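Local coordinates for protein agglutinin alpha chain (Artocarpus integer, PDB 4R6R) that binds D-galactose and the T-antigen disaccharide Gal-beta1,3-GalNAc as a tetrameric plant lectin of the beta-prism type, and recognises human IgA-1, at residues F9-I15 against V30-G36; L17-T23 against P95-T99; E67-Y71 against R82-F86. One frame throughout, in Å; residues are numbered along the deposited sequence.

Contact 1: residues F9-I15 against V30-G36. With EDO (1,2-ethanediol), chain K.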
ATOM      1  N   PHE A   9      -0.533  10.278   8.056  1.00 12.85           N
ATOM      2  CA  PHE A   9      -0.128  11.498   7.349  1.00 13.73           C
ATOM      3  C   PHE A   9       0.858  11.087   6.283  1.00 12.77           C
ATOM      4  O   PHE A   9       0.943   9.888   5.907  1.00 13.22           O
ATOM      5  CB  PHE A   9       0.423  12.549   8.362  1.00 13.01           C
ATOM      6  CG  PHE A   9      -0.620  12.965   9.303  1.00 14.06           C
ATOM      7  CD1 PHE A   9      -1.499  13.998   8.969  1.00 14.41           C
ATOM      8  CD2 PHE A   9      -0.775  12.287  10.494  1.00 13.39           C
ATOM      9  CE1 PHE A   9      -2.513  14.320   9.832  1.00 14.02           C
ATOM     10  CE2 PHE A   9      -1.797  12.594  11.349  1.00 12.38           C
ATOM     11  CZ  PHE A   9      -2.685  13.619  11.024  1.00 13.68           C
ATOM     12  N   THR A  10       1.629  12.051   5.732  1.00 12.80           N
ATOM     13  CA  THR A  10       2.613  11.873   4.601  1.00 13.82           C
ATOM     14  C   THR A  10       3.996  11.646   5.177  1.00 14.71           C
ATOM     15  O   THR A  10       4.889  11.224   4.455  1.00 17.70           O
ATOM     16  CB  THR A  10       2.651  13.180   3.703  1.00 16.80           C
ATOM     17  OG1 THR A  10       1.316  13.500   3.364  1.00 21.68           O
ATOM     18  CG2 THR A  10       3.547  12.992   2.418  1.00 21.80           C
ATOM     19  N   GLY A  11       4.272  11.977   6.461  1.00 13.35           N
ATOM     20  CA  GLY A  11       5.610  11.873   6.993  1.00 13.33           C
ATOM     21  C   GLY A  11       5.682  12.651   8.290  1.00 13.36           C
ATOM     22  O   GLY A  11       4.598  13.024   8.810  1.00 13.49           O
ATOM     23  N   ILE A  12       6.885  12.791   8.813  1.00 12.89           N
ATOM     24  CA  ILE A  12       7.107  13.416  10.139  1.00 11.72           C
ATOM     25  C   ILE A  12       8.107  14.538   9.999  1.00 11.89           C
ATOM     26  O   ILE A  12       9.201  14.402   9.432  1.00 13.71           O
ATOM     27  CB  ILE A  12       7.587  12.406  11.206  1.00 12.97           C
ATOM     28  CG1 ILE A  12       6.442  11.399  11.442  1.00 14.11           C
ATOM     29  CG2 ILE A  12       7.946  13.111  12.503  1.00 12.86           C
ATOM     30  CD1 ILE A  12       6.910  10.187  12.238  1.00 17.35           C
ATOM     31  N   ARG A  13       7.715  15.731  10.458  1.00 11.47           N
ATOM     32  CA  ARG A  13       8.623  16.880  10.473  1.00 12.75           C
ATOM     33  C   ARG A  13       9.282  17.126  11.825  1.00 14.54           C
ATOM     34  O   ARG A  13      10.437  17.515  11.859  1.00 14.94           O
ATOM     35  CB  ARG A  13       7.894  18.172  10.025  1.00 13.51           C
ATOM     36  CG  ARG A  13       7.622  18.106   8.513  1.00 13.97           C
ATOM     37  CD  ARG A  13       6.602  19.230   8.148  1.00 16.95           C
ATOM     38  NE  ARG A  13       6.426  19.339   6.667  1.00 16.15           N
ATOM     39  CZ  ARG A  13       7.227  20.039   5.862  1.00 18.87           C
ATOM     40  NH1 ARG A  13       6.951  20.066   4.556  1.00 21.07           N
ATOM     41  NH2 ARG A  13       8.234  20.766   6.380  1.00 22.05           N
ATOM     42  N   GLU A  14       8.574  16.964  12.924  1.00 14.15           N
ATOM     43  CA  GLU A  14       9.128  17.269  14.240  1.00 15.91           C
ATOM     44  C   GLU A  14       8.350  16.510  15.284  1.00 13.66           C
ATOM     45  O   GLU A  14       7.113  16.261  15.168  1.00 13.65           O
ATOM     46  CB  GLU A  14       8.949  18.780  14.463  1.00 17.82           C
ATOM     47  CG  GLU A  14       9.503  19.299  15.775  1.00 21.82           C
ATOM     48  CD  GLU A  14       9.348  20.821  15.811  1.00 25.58           C
ATOM     49  OE1 GLU A  14      10.200  21.512  15.183  1.00 30.49           O
ATOM     50  OE2 GLU A  14       8.418  21.348  16.446  1.00 21.40           O
ATOM     51  N   ILE A  15       9.080  16.097  16.329  1.00 12.63           N
ATOM     52  CA  ILE A  15       8.401  15.461  17.490  1.00 12.97           C
ATOM     53  C   ILE A  15       8.764  16.319  18.706  1.00 14.00           C
ATOM     54  O   ILE A  15       9.958  16.661  18.914  1.00 15.96           O
ATOM     55  CB  ILE A  15       8.932  14.057  17.688  1.00 13.34           C
ATOM     56  CG1 ILE A  15       8.441  13.165  16.522  1.00 15.36           C
ATOM     57  CG2 ILE A  15       8.319  13.469  18.918  1.00 13.54           C
ATOM     58  CD1 ILE A  15       8.993  11.742  16.507  1.00 15.92           C
ATOM     59  N   VAL A  30       3.306  15.758  17.733  1.00 12.09           N
ATOM     60  CA  VAL A  30       4.025  15.600  16.487  1.00 12.44           C
ATOM     61  C   VAL A  30       3.553  16.592  15.447  1.00 12.17           C
ATOM     62  O   VAL A  30       2.337  16.818  15.291  1.00 12.91           O
ATOM     63  CB  VAL A  30       3.807  14.175  15.938  1.00 11.57           C
ATOM     64  CG1 VAL A  30       4.586  13.893  14.641  1.00 12.54           C
ATOM     65  CG2 VAL A  30       4.192  13.093  16.989  1.00 12.90           C
ATOM     66  N   VAL A  31       4.540  17.203  14.789  1.00 12.29           N
ATOM     67  CA  VAL A  31       4.242  17.945  13.546  1.00 13.10           C
ATOM     68  C   VAL A  31       4.481  16.992  12.368  1.00 11.41           C
ATOM     69  O   VAL A  31       5.663  16.592  12.150  1.00 12.25           O
ATOM     70  CB  VAL A  31       5.107  19.208  13.379  1.00 12.79           C
ATOM     71  CG1 VAL A  31       4.696  19.936  12.068  1.00 12.68           C
ATOM     72  CG2 VAL A  31       4.931  20.119  14.613  1.00 15.35           C
ATOM     73  N   TYR A  32       3.408  16.569  11.720  1.00 11.01           N
ATOM     74  CA  TYR A  32       3.552  15.685  10.566  1.00 11.44           C
ATOM     75  C   TYR A  32       3.771  16.523   9.341  1.00 12.57           C
ATOM     76  O   TYR A  32       3.567  17.760   9.333  1.00 13.10           O
ATOM     77  CB  TYR A  32       2.237  14.869  10.432  1.00 12.43           C
ATOM     78  CG  TYR A  32       1.934  14.004  11.625  1.00 12.94           C
ATOM     79  CD1 TYR A  32       2.577  12.746  11.745  1.00 12.11           C
ATOM     80  CD2 TYR A  32       1.107  14.447  12.686  1.00 11.95           C
ATOM     81  CE1 TYR A  32       2.285  11.923  12.851  1.00 11.95           C
ATOM     82  CE2 TYR A  32       0.828  13.613  13.788  1.00 11.47           C
ATOM     83  CZ  TYR A  32       1.426  12.346  13.845  1.00 13.34           C
ATOM     84  OH  TYR A  32       1.296  11.468  14.886  1.00 13.08           O
ATOM     85  N   ASP A  33       4.076  15.825   8.248  1.00 13.37           N
ATOM     86  CA  ASP A  33       3.845  16.431   6.928  1.00 13.82           C
ATOM     87  C   ASP A  33       2.511  15.893   6.382  1.00 12.83           C
ATOM     88  O   ASP A  33       2.217  14.708   6.537  1.00 14.35           O
ATOM     89  CB  ASP A  33       4.919  16.024   5.944  1.00 15.96           C
ATOM     90  CG  ASP A  33       4.753  16.765   4.608  1.00 17.52           C
ATOM     91  OD1 ASP A  33       4.946  17.991   4.678  1.00 18.24           O
ATOM     92  OD2 ASP A  33       4.362  16.076   3.618  1.00 20.04           O
ATOM     93  N   LEU A  34       1.750  16.755   5.752  1.00 13.13           N
ATOM     94  CA  LEU A  34       0.562  16.426   5.030  1.00 13.53           C
ATOM     95  C   LEU A  34       0.660  17.034   3.622  1.00 14.43           C
ATOM     96  O   LEU A  34       0.431  18.231   3.437  1.00 16.11           O
ATOM     97  CB  LEU A  34      -0.696  16.907   5.787  1.00 15.17           C
ATOM     98  CG  LEU A  34      -2.003  16.515   5.029  1.00 15.41           C
ATOM     99  CD1 LEU A  34      -2.229  14.993   4.871  1.00 17.30           C
ATOM    100  CD2 LEU A  34      -3.169  17.229   5.713  1.00 19.54           C
ATOM    101  N   ASN A  35       0.976  16.146   2.701  1.00 15.52           N
ATOM    102  CA  ASN A  35       1.127  16.540   1.276  1.00 17.38           C
ATOM    103  C   ASN A  35       1.911  17.829   1.140  1.00 16.80           C
ATOM    104  O   ASN A  35       1.501  18.738   0.408  1.00 19.97           O
ATOM    105  CB  ASN A  35      -0.257  16.661   0.662  1.00 16.34           C
ATOM    106  CG  ASN A  35      -1.044  15.408   0.820  1.00 14.50           C
ATOM    107  OD1 ASN A  35      -2.225  15.441   1.323  1.00 18.74           O
ATOM    108  ND2 ASN A  35      -0.438  14.289   0.468  1.00 13.54           N
ATOM    109  N   GLY A  36       3.013  17.907   1.877  1.00 18.54           N
ATOM    110  CA  GLY A  36       3.970  19.018   1.733  1.00 19.12           C
ATOM    111  C   GLY A  36       3.763  20.183   2.673  1.00 21.14           C
ATOM    112  O   GLY A  36       4.625  21.096   2.677  1.00 23.08           O
TER
HETATM  113  C1  EDO K 203      -2.289  19.822   2.707  1.00 37.22           C
HETATM  114  O1  EDO K 203      -1.233  20.524   2.017  1.00 43.38           O
HETATM  115  C2  EDO K 203      -2.953  18.835   1.748  1.00 38.31           C
HETATM  116  O2  EDO K 203      -3.107  19.410   0.407  1.00 49.22           O
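The Tyr-32 ring is sandwiched: Phe-9 CD2 sits 3.4 Å above the centre of one face, and Val-30 CG1, two residues back on the same strand, fills the opposite face. Gly-11 O lies in plane at its edge. Phe-9 and Tyr-32 form an offset stack, planes 18° apart. At the guanidinium edge of Arg-13, Asp-33 OD1 is gripped side-on by two nitrogens of a salt bridge: Arg-13 NE donates to the anti lone pair of Asp-33 OD1 (2.8 Å), and NH1 reaches the same oxygen from above the carboxylate plane. An extended chain from CG to NE carries the Arg-13 group there. Asp-33 OD2 accepts from Gly-36 N in an Asx motif, so both carboxylate oxygens are held. Asn-35 N points almost straight at Thr-10 OG1 (2.7 Å, 177°). A classic beta bulge interrupts the antiparallel pairing where the chain turns a corner: Val-31 O accepts from both Arg-13 N (2.8 Å) and Glu-14 N (3.0 Å). This hairpin of strands 11-19 and 25-34 forms the middle of a four-stranded sheet, flanked by strands 37-40 and 52-57. Ile-12 and Val-30 pack on Phe-116 of strand 110-120, while Phe-9 and Leu-34 meet a second subunit.

Contact 2: residues L17-T23 against P95-T99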
ATOM      1  N   LEU A  17       8.332  16.126  22.713  1.00 12.50           N
ATOM      2  CA  LEU A  17       7.919  15.258  23.811  1.00 12.77           C
ATOM      3  C   LEU A  17       8.576  15.762  25.093  1.00 13.81           C
ATOM      4  O   LEU A  17       9.450  16.674  25.070  1.00 15.14           O
ATOM      5  CB  LEU A  17       8.238  13.783  23.544  1.00 13.15           C
ATOM      6  CG  LEU A  17       9.727  13.422  23.463  1.00 12.99           C
ATOM      7  CD1 LEU A  17      10.317  13.206  24.860  1.00 16.24           C
ATOM      8  CD2 LEU A  17       9.873  12.109  22.702  1.00 15.46           C
ATOM      9  N   SER A  18       8.016  15.316  26.204  1.00 13.97           N
ATOM     10  CA  SER A  18       8.650  15.653  27.475  1.00 14.32           C
ATOM     11  C   SER A  18       8.921  14.386  28.218  1.00 12.22           C
ATOM     12  O   SER A  18       8.310  13.349  27.985  1.00 13.51           O
ATOM     13  CB  SER A  18       7.861  16.675  28.227  1.00 14.61           C
ATOM     14  OG  SER A  18       6.692  16.076  28.798  1.00 16.57           O
ATOM     15  N   TYR A  19       9.884  14.446  29.149  1.00 13.49           N
ATOM     16  CA  TYR A  19      10.298  13.271  29.904  1.00 12.44           C
ATOM     17  C   TYR A  19      10.895  13.656  31.219  1.00 13.83           C
ATOM     18  O   TYR A  19      11.191  14.816  31.485  1.00 13.49           O
ATOM     19  CB  TYR A  19      11.368  12.479  29.091  1.00 15.11           C
ATOM     20  CG  TYR A  19      12.683  13.246  28.946  1.00 13.91           C
ATOM     21  CD1 TYR A  19      12.840  14.138  27.896  1.00 14.71           C
ATOM     22  CD2 TYR A  19      13.758  13.125  29.869  1.00 15.26           C
ATOM     23  CE1 TYR A  19      14.000  14.902  27.768  1.00 16.85           C
ATOM     24  CE2 TYR A  19      14.925  13.872  29.708  1.00 18.03           C
ATOM     25  CZ  TYR A  19      15.016  14.725  28.628  1.00 17.32           C
ATOM     26  OH  TYR A  19      16.180  15.509  28.438  1.00 21.67           O
ATOM     27  N   ASN A  20      10.962  12.654  32.096  1.00 14.31           N
ATOM     28  CA  ASN A  20      11.575  12.856  33.428  1.00 13.90           C
ATOM     29  C   ASN A  20      12.622  11.744  33.561  1.00 15.10           C
ATOM     30  O   ASN A  20      12.347  10.587  33.267  1.00 14.75           O
ATOM     31  CB  ASN A  20      10.469  12.789  34.465  1.00 15.96           C
ATOM     32  CG  ASN A  20      10.942  13.118  35.872  1.00 16.82           C
ATOM     33  OD1 ASN A  20      11.832  12.463  36.375  1.00 18.69           O
ATOM     34  ND2 ASN A  20      10.245  14.066  36.555  1.00 19.99           N
ATOM     35  N   LYS A  21      13.843  12.129  34.002  1.00 15.17           N
ATOM     36  CA  LYS A  21      14.928  11.214  34.103  1.00 15.87           C
ATOM     37  C   LYS A  21      14.809  10.241  35.295  1.00 16.79           C
ATOM     38  O   LYS A  21      15.647   9.377  35.433  1.00 17.79           O
ATOM     39  CB  LYS A  21      16.239  12.025  34.227  1.00 16.98           C
ATOM     40  CG  LYS A  21      16.525  12.931  33.023  1.00 19.39           C
ATOM     41  CD  LYS A  21      17.814  13.709  33.334  1.00 18.60           C
ATOM     42  CE  LYS A  21      18.200  14.542  32.085  1.00 18.97           C
ATOM     43  NZ  LYS A  21      19.411  15.357  32.384  1.00 20.63           N
ATOM     44  N   GLU A  22      13.742  10.354  36.086  1.00 17.51           N
ATOM     45  CA  GLU A  22      13.483   9.391  37.119  1.00 18.06           C
ATOM     46  C   GLU A  22      12.229   8.622  36.901  1.00 18.85           C
ATOM     47  O   GLU A  22      12.010   7.625  37.626  1.00 18.00           O
ATOM     48  CB  GLU A  22      13.461   9.999  38.527  1.00 21.74           C
ATOM     49  CG  GLU A  22      14.813  10.656  38.877  1.00 22.02           C
ATOM     50  CD  GLU A  22      14.922  11.094  40.319  1.00 31.70           C
ATOM     51  OE1 GLU A  22      13.916  10.913  41.044  1.00 29.72           O
ATOM     52  OE2 GLU A  22      15.972  11.672  40.714  1.00 32.39           O
ATOM     53  N   THR A  23      11.414   8.985  35.893  1.00 17.27           N
ATOM     54  CA  THR A  23      10.147   8.228  35.746  1.00 15.65           C
ATOM     55  C   THR A  23       9.969   7.680  34.332  1.00 14.44           C
ATOM     56  O   THR A  23      10.278   6.518  34.099  1.00 15.50           O
ATOM     57  CB  THR A  23       8.934   9.062  36.188  1.00 17.29           C
ATOM     58  OG1 THR A  23       8.915  10.335  35.537  1.00 16.66           O
ATOM     59  CG2 THR A  23       9.014   9.341  37.738  1.00 18.68           C
ATOM     60  N   PRO A  95      18.553   8.205  24.333  1.00 20.26           N
ATOM     61  CA  PRO A  95      17.278   8.005  25.001  1.00 18.26           C
ATOM     62  C   PRO A  95      16.790   9.135  25.890  1.00 17.02           C
ATOM     63  O   PRO A  95      17.565   9.865  26.535  1.00 19.33           O
ATOM     64  CB  PRO A  95      17.522   6.792  25.867  1.00 20.11           C
ATOM     65  CG  PRO A  95      19.004   6.870  26.194  1.00 24.16           C
ATOM     66  CD  PRO A  95      19.592   7.269  24.846  1.00 21.57           C
ATOM     67  N   TYR A  96      15.492   9.294  25.846  1.00 14.82           N
ATOM     68  CA  TYR A  96      14.743  10.227  26.746  1.00 15.12           C
ATOM     69  C   TYR A  96      13.988   9.397  27.746  1.00 15.66           C
ATOM     70  O   TYR A  96      13.271   8.476  27.367  1.00 17.65           O
ATOM     71  CB  TYR A  96      13.752  11.061  25.932  1.00 15.28           C
ATOM     72  CG  TYR A  96      14.447  11.800  24.822  1.00 16.45           C
ATOM     73  CD1 TYR A  96      15.374  12.804  25.108  1.00 14.39           C
ATOM     74  CD2 TYR A  96      14.195  11.459  23.478  1.00 15.42           C
ATOM     75  CE1 TYR A  96      16.036  13.492  24.082  1.00 15.92           C
ATOM     76  CE2 TYR A  96      14.819  12.123  22.461  1.00 15.80           C
ATOM     77  CZ  TYR A  96      15.737  13.145  22.781  1.00 15.64           C
ATOM     78  OH  TYR A  96      16.378  13.770  21.727  1.00 16.78           O
ATOM     79  N   GLY A  97      14.068   9.731  29.043  1.00 15.31           N
ATOM     80  CA  GLY A  97      13.318   9.012  30.093  1.00 14.47           C
ATOM     81  C   GLY A  97      14.278   8.099  30.842  1.00 15.47           C
ATOM     82  O   GLY A  97      15.489   8.446  31.033  1.00 19.98           O
ATOM     83  N   VAL A  98      13.812   6.930  31.219  1.00 16.17           N
ATOM     84  CA  VAL A  98      14.575   6.000  32.011  1.00 15.78           C
ATOM     85  C   VAL A  98      14.706   4.687  31.253  1.00 17.86           C
ATOM     86  O   VAL A  98      13.667   4.032  30.924  1.00 17.29           O
ATOM     87  CB  VAL A  98      13.886   5.742  33.368  1.00 17.54           C
ATOM     88  CG1 VAL A  98      14.619   4.670  34.173  1.00 21.01           C
ATOM     89  CG2 VAL A  98      13.769   7.043  34.132  1.00 21.37           C
ATOM     90  N   THR A  99      15.947   4.286  31.023  1.00 18.32           N
ATOM     91  CA  THR A  99      16.154   3.056  30.257  1.00 19.18           C
ATOM     92  C   THR A  99      16.159   1.809  31.126  1.00 21.12           C
ATOM     93  O   THR A  99      17.182   1.117  31.229  1.00 26.19           O
ATOM     94  CB  THR A  99      17.428   3.172  29.419  1.00 20.88           C
ATOM     95  OG1 THR A  99      18.512   3.621  30.273  1.00 21.46           O
ATOM     96  CG2 THR A  99      17.244   4.221  28.305  1.00 22.07           C
TER
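Tyr-96 CB rests over one face of the Tyr-19 ring, 4.1 Å from its centroid, a CH-pi contact displaced toward the rim. The two rings themselves meet obliquely, planes 40° apart, mainly through Tyr-19 CE1 and Tyr-96 CD1 (3.7 Å). Tyr-19 CG stands between its own backbone N and carbonyl carbon (chi1 67°), which brings the ring beside Gly-97, with CD2 3.5 Å from Gly-97 N. Leu-17 CD1 also reaches Tyr-96 CB at 4.2 Å, the two side chains crossing at about a right angle. Just past the end of strand 92-97, Val-98 puts CG2 into the bend at residues 20-23, touching Lys-21 O (3.3 Å) and Thr-23 N (3.5 Å). That bend is shaped by an Asx turn, in which Asn-20 OD1 accepts from Glu-22 N. No hydrogen bond joins the segments, so shape and apolar contact carry the pairing. The ends of strands 11-19 and 92-97 meet here from two different sheets of the prism, the short pieces 17-19 and 95-97 running at 64° to each other. Tyr-96 also packs on Val-54 and Ile-56 of strand 52-57, the neighbour of strand 11-19 in its sheet.

Contact 3: residues E67-Y71 against R82-F86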
ATOM      1  N   GLU A  67      14.281   3.712  13.207  1.00 14.34           N
ATOM      2  CA  GLU A  67      14.021   2.800  14.322  1.00 13.51           C
ATOM      3  C   GLU A  67      13.483   3.596  15.476  1.00 14.33           C
ATOM      4  O   GLU A  67      14.030   4.669  15.781  1.00 14.82           O
ATOM      5  CB  GLU A  67      15.300   2.054  14.815  1.00 15.21           C
ATOM      6  CG  GLU A  67      14.986   1.043  15.928  1.00 18.84           C
ATOM      7  CD  GLU A  67      16.139   0.112  16.268  1.00 26.95           C
ATOM      8  OE1 GLU A  67      17.187   0.161  15.584  1.00 30.52           O
ATOM      9  OE2 GLU A  67      16.011  -0.696  17.194  1.00 24.91           O
ATOM     10  N   VAL A  68      12.402   3.096  16.078  1.00 13.85           N
ATOM     11  CA  VAL A  68      11.954   3.623  17.382  1.00 14.57           C
ATOM     12  C   VAL A  68      12.219   2.555  18.375  1.00 15.40           C
ATOM     13  O   VAL A  68      11.839   1.394  18.162  1.00 16.91           O
ATOM     14  CB  VAL A  68      10.464   3.964  17.345  1.00 15.79           C
ATOM     15  CG1 VAL A  68      10.013   4.413  18.733  1.00 16.30           C
ATOM     16  CG2 VAL A  68      10.215   5.005  16.251  1.00 16.66           C
ATOM     17  N   SER A  69      12.852   2.886  19.507  1.00 15.81           N
ATOM     18  CA  SER A  69      13.055   1.840  20.526  1.00 15.80           C
ATOM     19  C   SER A  69      12.850   2.489  21.898  1.00 15.60           C
ATOM     20  O   SER A  69      12.669   3.703  22.027  1.00 15.50           O
ATOM     21  CB  SER A  69      14.449   1.210  20.485  1.00 19.10           C
ATOM     22  OG  SER A  69      15.427   2.213  20.650  1.00 19.82           O
ATOM     23  N   GLY A  70      12.789   1.635  22.908  1.00 16.03           N
ATOM     24  CA  GLY A  70      12.591   2.194  24.260  1.00 14.47           C
ATOM     25  C   GLY A  70      12.387   1.078  25.239  1.00 15.16           C
ATOM     26  O   GLY A  70      12.784  -0.096  25.030  1.00 15.62           O
ATOM     27  N   TYR A  71      11.881   1.475  26.402  1.00 15.95           N
ATOM     28  CA  TYR A  71      11.574   0.548  27.480  1.00 15.86           C
ATOM     29  C   TYR A  71      10.226   0.755  28.028  1.00 15.92           C
ATOM     30  O   TYR A  71       9.770   1.916  28.109  1.00 17.76           O
ATOM     31  CB  TYR A  71      12.604   0.786  28.669  1.00 16.59           C
ATOM     32  CG  TYR A  71      13.952   0.232  28.403  1.00 16.98           C
ATOM     33  CD1 TYR A  71      14.889   0.939  27.639  1.00 17.92           C
ATOM     34  CD2 TYR A  71      14.328  -1.016  28.915  1.00 21.68           C
ATOM     35  CE1 TYR A  71      16.155   0.391  27.333  1.00 21.35           C
ATOM     36  CE2 TYR A  71      15.553  -1.582  28.586  1.00 20.59           C
ATOM     37  CZ  TYR A  71      16.468  -0.878  27.834  1.00 22.70           C
ATOM     38  OH  TYR A  71      17.732  -1.415  27.568  1.00 26.27           O
ATOM     39  N   ARG A  82       8.672   4.008  29.615  1.00 14.31           N
ATOM     40  CA  ARG A  82       9.688   4.666  30.422  1.00 14.00           C
ATOM     41  C   ARG A  82      10.746   5.433  29.603  1.00 14.87           C
ATOM     42  O   ARG A  82      11.243   6.442  30.082  1.00 14.78           O
ATOM     43  CB  ARG A  82      10.394   3.677  31.344  1.00 15.34           C
ATOM     44  CG  ARG A  82       9.393   3.119  32.381  1.00 18.24           C
ATOM     45  CD  ARG A  82      10.072   2.573  33.618  1.00 24.09           C
ATOM     46  NE  ARG A  82      10.480   3.738  34.432  1.00 22.47           N
ATOM     47  CZ  ARG A  82      11.265   3.639  35.504  1.00 25.30           C
ATOM     48  NH1 ARG A  82      11.724   2.439  35.898  1.00 29.16           N
ATOM     49  NH2 ARG A  82      11.590   4.714  36.154  1.00 23.95           N
ATOM     50  N   SER A  83      11.075   4.995  28.358  1.00 13.61           N
ATOM     51  CA  SER A  83      12.018   5.719  27.554  1.00 14.89           C
ATOM     52  C   SER A  83      11.669   5.512  26.099  1.00 14.56           C
ATOM     53  O   SER A  83      11.060   4.528  25.730  1.00 14.38           O
ATOM     54  CB  SER A  83      13.452   5.191  27.826  1.00 18.34           C
ATOM     55  OG  SER A  83      14.479   5.771  27.096  1.00 28.50           O
ATOM     56  N   LEU A  84      12.126   6.470  25.318  1.00 13.87           N
ATOM     57  CA  LEU A  84      12.081   6.400  23.826  1.00 13.34           C
ATOM     58  C   LEU A  84      13.389   6.881  23.276  1.00 14.47           C
ATOM     59  O   LEU A  84      14.011   7.864  23.762  1.00 14.56           O
ATOM     60  CB  LEU A  84      10.994   7.296  23.245  1.00 13.35           C
ATOM     61  CG  LEU A  84       9.587   6.833  23.565  1.00 13.26           C
ATOM     62  CD1 LEU A  84       8.566   7.931  23.218  1.00 15.49           C
ATOM     63  CD2 LEU A  84       9.263   5.564  22.757  1.00 15.69           C
ATOM     64  N   THR A  85      13.780   6.231  22.190  1.00 13.75           N
ATOM     65  CA  THR A  85      14.902   6.677  21.336  1.00 14.54           C
ATOM     66  C   THR A  85      14.467   6.632  19.892  1.00 15.02           C
ATOM     67  O   THR A  85      13.809   5.676  19.465  1.00 14.49           O
ATOM     68  CB  THR A  85      16.105   5.732  21.500  1.00 15.87           C
ATOM     69  OG1 THR A  85      16.482   5.753  22.888  1.00 17.72           O
ATOM     70  CG2 THR A  85      17.291   6.184  20.596  1.00 17.58           C
ATOM     71  N   PHE A  86      14.761   7.688  19.171  1.00 14.66           N
ATOM     72  CA  PHE A  86      14.459   7.773  17.734  1.00 13.84           C
ATOM     73  C   PHE A  86      15.752   7.799  16.925  1.00 15.20           C
ATOM     74  O   PHE A  86      16.575   8.756  17.031  1.00 16.59           O
ATOM     75  CB  PHE A  86      13.645   9.060  17.440  1.00 14.52           C
ATOM     76  CG  PHE A  86      12.311   9.072  18.109  1.00 14.43           C
ATOM     77  CD1 PHE A  86      11.203   8.488  17.496  1.00 14.04           C
ATOM     78  CD2 PHE A  86      12.147   9.660  19.384  1.00 15.84           C
ATOM     79  CE1 PHE A  86       9.959   8.428  18.132  1.00 16.49           C
ATOM     80  CE2 PHE A  86      10.877   9.611  20.013  1.00 16.80           C
ATOM     81  CZ  PHE A  86       9.785   8.998  19.410  1.00 17.49           C
TER
HETATM   82  O   HOH W   1      15.890   3.564  18.228  1.00 24.27           O
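Tyr-71 faces two residues at once: its carbonyl O accepts from Arg-82 N (2.8 Å) and, more weakly, from Ser-83 N (3.4 Å). This classic beta bulge lies at one end of an otherwise regular antiparallel pairing. The return bond from Tyr-71 N to Ser-83 O measures 3.2 Å. Further along, Ser-69 and Thr-85 form a hydrogen-bonded pair through both backbone groups, with Ser-69 N to Thr-85 O at 2.9 Å. A water joins the same two residues, hydrogen-bonded to Ser-69 OG at 2.8 Å and donating to Thr-85 O. The hydroxyl is brought to that side by chi1 of 58°, which sets OG between the backbone N and the carbonyl carbon and also leaves it beside Thr-85 CB. At Gly-70 the strands draw close: its CA comes within 3.2 Å of Ser-83 O in a CA-H...O contact, a spot with no space for a side chain. These are strands 65-75 and 78-88, the central hairpin of a four-stranded sheet of the beta-prism, most of which lies in the IgA-binding region, residues 68-89. Val-68, Leu-84 and Phe-86 form the buried face. Val-68 runs alongside Phe-86 in the same direction, CG2 of the valine 3.8 Å from CD1 of the ring, and Val-68 CG1 reaches Leu-84 CD2 at 4.3 Å. Val-68 and Leu-84 both press on Phe-127 of strand 124-132. On the other face, Ser-83 CB approaches the edge of the Tyr-71 ring, while Ser-83 OG is hydrogen-bonded to Tyr-96 O. The Arg-82 chain, kinked at chi3, turns off from strand 65-75, and its NE donates to Thr-23 O.

Contacts 1 and 3 are each the central hairpin of a four-stranded sheet, held by backbone hydrogen bonds, whereas contact 2 joins the two sheets near the surface without any. Contact 1 is the most buried and adds a salt bridge and an aromatic stack; contact 3 is partly buried, with an apolar face and a more polar one carrying a water. Contact 2 relies on tyrosines and a valine. Strand 11-19 serves contacts 1 and 2. Contacts 2 and 3 share a sheet and interlock through Arg-82 and Val-98, and Ile-15 CD1 of contact 1 packs on Phe-86 CE1 of contact 3 at 3.8 Å, between the sheets.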